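Long-range contact in nicking enzyme (Staphylococcus aureus, PDB 4HTE), which probably nicks plasmid DNA at the origin of transfer as a conjugative relaxase, this chain being its all-helical C-terminal part: residues D110-R123 and N130-K142. Residues are numbered along the deposited sequence; the frame is centred on the assembly and turned at random.
Sequences DEKIFITRTILNDR and NELEDIVKEKRIK
F114 holds CG opposite its backbone N (chi1 -174°), and E138 does the same on the facing helix (chi1 -173°) with an extended chain beyond. The first torsion lays the F114 ring against K139, whose CB sits over the centre of one face in a CH-pi contact. The second carries the E138 carboxylate out to R123. I135 fills the middle. Its CD1 meets F114 CE2 at 3.4 Å, and its CG2 lies 3.4 Å from I115 CG1. L132 extends this apolar patch, with its CD1 3.5 Å from I115 CG2. Nearer the start of helix 109-122, V136 CG2 lies 3.7 Å from E111 CG, on the aliphatic part of that side chain. E111 OE1 takes a hydrogen bond from S108 N, and K139 NZ forms a salt bridge with E143. R123 NH2 forms a salt bridge with E138 OE1 at 3.4 Å, near the guanidinium plane. D122 and K142 extend the charged network. The axes of segments 110-122 and 130-142 come within 9.7 Å and cross at 107°. I42 of helix 41-58 also touches F114. The contact is thus an apolar helix-helix seam edged by ion pairs. With R123 on one carboxylate oxygen and K142 on the other, E138 is probably kept ionised.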
loop_
_atom_site.group_PDB
_atom_site.type_symbol
_atom_site.label_atom_id
_atom_site.label_comp_id
_atom_site.label_asym_id
_atom_site.label_seq_id
_atom_site.Cartn_x
_atom_site.Cartn_y
_atom_site.Cartn_z
ATOM N N ASP A 110 1.295 -20.600 -2.212
ATOM C CA ASP A 110 1.817 -19.301 -2.618
ATOM C C ASP A 110 3.031 -18.924 -1.781
ATOM O O ASP A 110 4.082 -18.572 -2.319
ATOM C CB ASP A 110 0.741 -18.224 -2.498
ATOM C CG ASP A 110 -0.137 -18.143 -3.730
ATOM O OD1 ASP A 110 0.349 -18.490 -4.828
ATOM O OD2 ASP A 110 -1.310 -17.734 -3.601
ATOM N N GLU A 111 2.882 -19.001 -0.464
ATOM C CA GLU A 111 3.977 -18.686 0.443
ATOM C C GLU A 111 5.209 -19.516 0.094
ATOM O O GLU A 111 6.300 -18.976 -0.072
ATOM C CB GLU A 111 3.557 -18.927 1.892
ATOM C CG GLU A 111 2.552 -17.911 2.415
ATOM C CD GLU A 111 2.002 -18.273 3.780
ATOM O OE1 GLU A 111 2.326 -19.370 4.280
ATOM O OE2 GLU A 111 1.245 -17.461 4.354
ATOM N N LYS A 112 5.027 -20.827 -0.028
ATOM C CA LYS A 112 6.119 -21.724 -0.387
ATOM C C LYS A 112 6.839 -21.235 -1.638
ATOM O O LYS A 112 8.053 -21.040 -1.628
ATOM C CB LYS A 112 5.593 -23.140 -0.619
ATOM C CG LYS A 112 5.242 -23.893 0.650
ATOM C CD LYS A 112 4.590 -25.225 0.323
ATOM C CE LYS A 112 4.325 -26.044 1.573
ATOM N NZ LYS A 112 3.356 -27.150 1.322
ATOM N N ILE A 113 6.083 -21.042 -2.713
ATOM C CA ILE A 113 6.644 -20.579 -3.976
ATOM C C ILE A 113 7.521 -19.352 -3.766
ATOM O O ILE A 113 8.648 -19.293 -4.257
ATOM C CB ILE A 113 5.535 -20.228 -4.976
ATOM C CG1 ILE A 113 4.818 -21.498 -5.434
ATOM C CG2 ILE A 113 6.118 -19.500 -6.175
ATOM C CD1 ILE A 113 3.458 -21.243 -6.032
ATOM N N PHE A 114 6.997 -18.372 -3.037
ATOM C CA PHE A 114 7.741 -17.150 -2.758
ATOM C C PHE A 114 9.054 -17.473 -2.055
ATOM O O PHE A 114 10.117 -17.007 -2.462
ATOM C CB PHE A 114 6.909 -16.199 -1.896
ATOM C CG PHE A 114 7.545 -14.850 -1.693
ATOM C CD1 PHE A 114 7.469 -13.877 -2.677
ATOM C CD2 PHE A 114 8.213 -14.552 -0.516
ATOM C CE1 PHE A 114 8.051 -12.636 -2.495
ATOM C CE2 PHE A 114 8.797 -13.309 -0.328
ATOM C CZ PHE A 114 8.714 -12.352 -1.319
ATOM N N ILE A 115 8.972 -18.278 -1.002
ATOM C CA ILE A 115 10.148 -18.644 -0.225
ATOM C C ILE A 115 11.135 -19.432 -1.074
ATOM O O ILE A 115 12.328 -19.139 -1.089
ATOM C CB ILE A 115 9.764 -19.481 1.007
ATOM C CG1 ILE A 115 8.826 -18.677 1.913
ATOM C CG2 ILE A 115 11.011 -19.910 1.765
ATOM C CD1 ILE A 115 8.511 -19.339 3.232
ATOM N N THR A 116 10.625 -20.433 -1.780
ATOM C CA THR A 116 11.447 -21.267 -2.645
ATOM C C THR A 116 12.264 -20.412 -3.603
ATOM O O THR A 116 13.473 -20.590 -3.731
ATOM C CB THR A 116 10.579 -22.234 -3.473
ATOM O OG1 THR A 116 9.997 -23.218 -2.610
ATOM C CG2 THR A 116 11.414 -22.932 -4.544
ATOM N N ARG A 117 11.592 -19.480 -4.269
ATOM C CA ARG A 117 12.218 -18.664 -5.299
ATOM C C ARG A 117 13.230 -17.675 -4.731
ATOM O O ARG A 117 14.222 -17.349 -5.380
ATOM C CB ARG A 117 11.142 -17.912 -6.074
ATOM C CG ARG A 117 10.229 -18.821 -6.875
ATOM C CD ARG A 117 10.964 -19.437 -8.051
ATOM N NE ARG A 117 11.412 -18.416 -8.991
ATOM C CZ ARG A 117 12.122 -18.658 -10.087
ATOM N NH1 ARG A 117 12.485 -19.895 -10.398
ATOM N NH2 ARG A 117 12.473 -17.653 -10.876
ATOM N N THR A 118 12.974 -17.198 -3.519
ATOM C CA THR A 118 13.849 -16.217 -2.896
ATOM C C THR A 118 15.149 -16.871 -2.439
ATOM O O THR A 118 16.225 -16.292 -2.581
ATOM C CB THR A 118 13.168 -15.543 -1.693
ATOM O OG1 THR A 118 11.783 -15.906 -1.661
ATOM C CG2 THR A 118 13.285 -14.028 -1.791
ATOM N N ILE A 119 15.045 -18.082 -1.900
ATOM C CA ILE A 119 16.218 -18.809 -1.423
ATOM C C ILE A 119 17.194 -19.106 -2.557
ATOM O O ILE A 119 18.409 -19.093 -2.357
ATOM C CB ILE A 119 15.827 -20.144 -0.767
ATOM C CG1 ILE A 119 15.010 -19.904 0.504
ATOM C CG2 ILE A 119 17.073 -20.954 -0.443
ATOM C CD1 ILE A 119 15.845 -19.675 1.749
ATOM N N LEU A 120 16.663 -19.379 -3.745
ATOM C CA LEU A 120 17.493 -19.799 -4.867
ATOM C C LEU A 120 18.290 -18.657 -5.490
ATOM O O LEU A 120 19.463 -18.828 -5.827
ATOM C CB LEU A 120 16.638 -20.462 -5.948
ATOM C CG LEU A 120 15.794 -21.660 -5.514
ATOM C CD1 LEU A 120 15.611 -22.624 -6.670
ATOM C CD2 LEU A 120 16.404 -22.372 -4.316
ATOM N N ASN A 121 17.656 -17.499 -5.652
ATOM C CA ASN A 121 18.292 -16.382 -6.347
ATOM C C ASN A 121 18.731 -15.246 -5.428
ATOM O O ASN A 121 19.500 -14.380 -5.841
ATOM C CB ASN A 121 17.354 -15.810 -7.414
ATOM C CG ASN A 121 16.664 -16.886 -8.228
ATOM O OD1 ASN A 121 16.272 -17.925 -7.699
ATOM N ND2 ASN A 121 16.514 -16.641 -9.525
ATOM N N ASP A 122 18.246 -15.241 -4.190
ATOM C CA ASP A 122 18.477 -14.103 -3.304
ATOM C C ASP A 122 18.984 -14.501 -1.917
ATOM O O ASP A 122 18.888 -13.715 -0.976
ATOM C CB ASP A 122 17.185 -13.289 -3.167
ATOM C CG ASP A 122 17.429 -11.877 -2.667
ATOM O OD1 ASP A 122 18.552 -11.361 -2.855
ATOM O OD2 ASP A 122 16.492 -11.282 -2.092
ATOM N N ARG A 123 19.530 -15.707 -1.785
ATOM C CA ARG A 123 20.056 -16.157 -0.498
ATOM C C ARG A 123 21.322 -16.997 -0.636
ATOM O O ARG A 123 21.407 -17.881 -1.488
ATOM C CB ARG A 123 19.000 -16.973 0.253
ATOM C CG ARG A 123 17.787 -16.176 0.706
ATOM C CD ARG A 123 18.094 -15.323 1.925
ATOM N NE ARG A 123 16.920 -14.566 2.355
ATOM C CZ ARG A 123 16.532 -13.407 1.829
ATOM N NH1 ARG A 123 17.223 -12.853 0.842
ATOM N NH2 ARG A 123 15.448 -12.798 2.287
ATOM N N ASN A 130 13.538 -21.006 11.811
ATOM C CA ASN A 130 13.217 -19.698 12.374
ATOM C C ASN A 130 13.298 -18.590 11.329
ATOM O O ASN A 130 12.411 -17.740 11.240
ATOM C CB ASN A 130 14.157 -19.378 13.539
ATOM N N GLU A 131 14.367 -18.604 10.543
ATOM C CA GLU A 131 14.577 -17.590 9.518
ATOM C C GLU A 131 13.532 -17.686 8.407
ATOM O O GLU A 131 13.263 -16.704 7.714
ATOM C CB GLU A 131 15.983 -17.719 8.928
ATOM N N LEU A 132 12.941 -18.868 8.243
ATOM C CA LEU A 132 11.955 -19.086 7.189
ATOM C C LEU A 132 10.639 -18.379 7.501
ATOM O O LEU A 132 9.816 -18.163 6.614
ATOM C CB LEU A 132 11.702 -20.582 6.994
ATOM C CG LEU A 132 11.413 -20.998 5.552
ATOM C CD1 LEU A 132 12.669 -20.872 4.701
ATOM C CD2 LEU A 132 10.864 -22.413 5.496
ATOM N N GLU A 133 10.439 -18.031 8.767
ATOM C CA GLU A 133 9.258 -17.277 9.170
ATOM C C GLU A 133 9.373 -15.818 8.737
ATOM O O GLU A 133 8.381 -15.194 8.360
ATOM C CB GLU A 133 9.067 -17.363 10.689
ATOM C CG GLU A 133 8.270 -16.215 11.299
ATOM C CD GLU A 133 6.848 -16.128 10.775
ATOM O OE1 GLU A 133 6.537 -16.801 9.769
ATOM O OE2 GLU A 133 6.039 -15.388 11.375
ATOM N N ASP A 134 10.590 -15.286 8.789
ATOM C CA ASP A 134 10.841 -13.885 8.457
ATOM C C ASP A 134 10.629 -13.593 6.974
ATOM O O ASP A 134 10.097 -12.546 6.608
ATOM C CB ASP A 134 12.268 -13.499 8.857
ATOM C CG ASP A 134 12.396 -13.180 10.334
ATOM O OD1 ASP A 134 11.492 -12.512 10.882
ATOM O OD2 ASP A 134 13.405 -13.595 10.943
ATOM N N ILE A 135 11.048 -14.520 6.120
ATOM C CA ILE A 135 10.982 -14.304 4.679
ATOM C C ILE A 135 9.536 -14.111 4.219
ATOM O O ILE A 135 9.272 -13.333 3.305
ATOM C CB ILE A 135 11.646 -15.467 3.906
ATOM C CG1 ILE A 135 11.996 -15.042 2.476
ATOM C CG2 ILE A 135 10.749 -16.683 3.909
ATOM C CD1 ILE A 135 10.881 -15.237 1.467
ATOM N N VAL A 136 8.600 -14.808 4.857
ATOM C CA VAL A 136 7.188 -14.669 4.509
ATOM C C VAL A 136 6.716 -13.251 4.819
ATOM O O VAL A 136 5.958 -12.656 4.054
ATOM C CB VAL A 136 6.303 -15.694 5.258
ATOM C CG1 VAL A 136 5.467 -15.013 6.339
ATOM C CG2 VAL A 136 5.407 -16.433 4.276
ATOM N N LYS A 137 7.175 -12.718 5.946
ATOM C CA LYS A 137 6.865 -11.351 6.339
ATOM C C LYS A 137 7.211 -10.405 5.197
ATOM O O LYS A 137 6.551 -9.387 4.997
ATOM C CB LYS A 137 7.660 -10.977 7.593
ATOM C CG LYS A 137 7.345 -9.611 8.182
ATOM C CD LYS A 137 8.361 -9.242 9.257
ATOM C CE LYS A 137 8.004 -7.947 9.960
ATOM N NZ LYS A 137 6.839 -8.113 10.876
ATOM N N GLU A 138 8.252 -10.750 4.446
ATOM C CA GLU A 138 8.699 -9.927 3.331
ATOM C C GLU A 138 7.648 -9.895 2.225
ATOM O O GLU A 138 7.319 -8.828 1.709
ATOM C CB GLU A 138 10.026 -10.451 2.778
ATOM C CG GLU A 138 10.660 -9.568 1.716
ATOM C CD GLU A 138 11.948 -10.159 1.168
ATOM O OE1 GLU A 138 12.721 -10.743 1.958
ATOM O OE2 GLU A 138 12.183 -10.046 -0.054
ATOM N N LYS A 139 7.124 -11.063 1.861
ATOM C CA LYS A 139 6.110 -11.141 0.811
ATOM C C LYS A 139 4.847 -10.413 1.245
ATOM O O LYS A 139 4.252 -9.662 0.474
ATOM C CB LYS A 139 5.770 -12.596 0.472
ATOM C CG LYS A 139 4.424 -13.064 1.022
ATOM C CD LYS A 139 4.027 -14.427 0.487
ATOM C CE LYS A 139 3.577 -14.338 -0.960
ATOM N NZ LYS A 139 2.319 -15.102 -1.196
ATOM N N ARG A 140 4.437 -10.647 2.486
ATOM C CA ARG A 140 3.232 -10.029 3.019
ATOM C C ARG A 140 3.298 -8.511 2.877
ATOM O O ARG A 140 2.301 -7.865 2.553
ATOM C CB ARG A 140 3.041 -10.418 4.487
ATOM N N ILE A 141 4.480 -7.947 3.112
ATOM C CA ILE A 141 4.678 -6.504 3.019
ATOM C C ILE A 141 4.748 -6.052 1.562
ATOM O O ILE A 141 4.098 -5.081 1.176
ATOM C CB ILE A 141 5.959 -6.063 3.755
ATOM C CG1 ILE A 141 5.797 -6.263 5.263
ATOM C CG2 ILE A 141 6.267 -4.604 3.467
ATOM C CD1 ILE A 141 7.056 -5.994 6.060
ATOM N N LYS A 142 5.540 -6.753 0.759
ATOM C CA LYS A 142 5.669 -6.424 -0.656
ATOM C C LYS A 142 4.312 -6.430 -1.354
ATOM O O LYS A 142 3.959 -5.475 -2.042
ATOM C CB LYS A 142 6.607 -7.405 -1.363
ATOM C CG LYS A 142 8.023 -6.887 -1.580
ATOM C CD LYS A 142 8.763 -7.745 -2.600
ATOM C CE LYS A 142 10.208 -7.305 -2.793
ATOM N NZ LYS A 142 11.085 -7.695 -1.654
#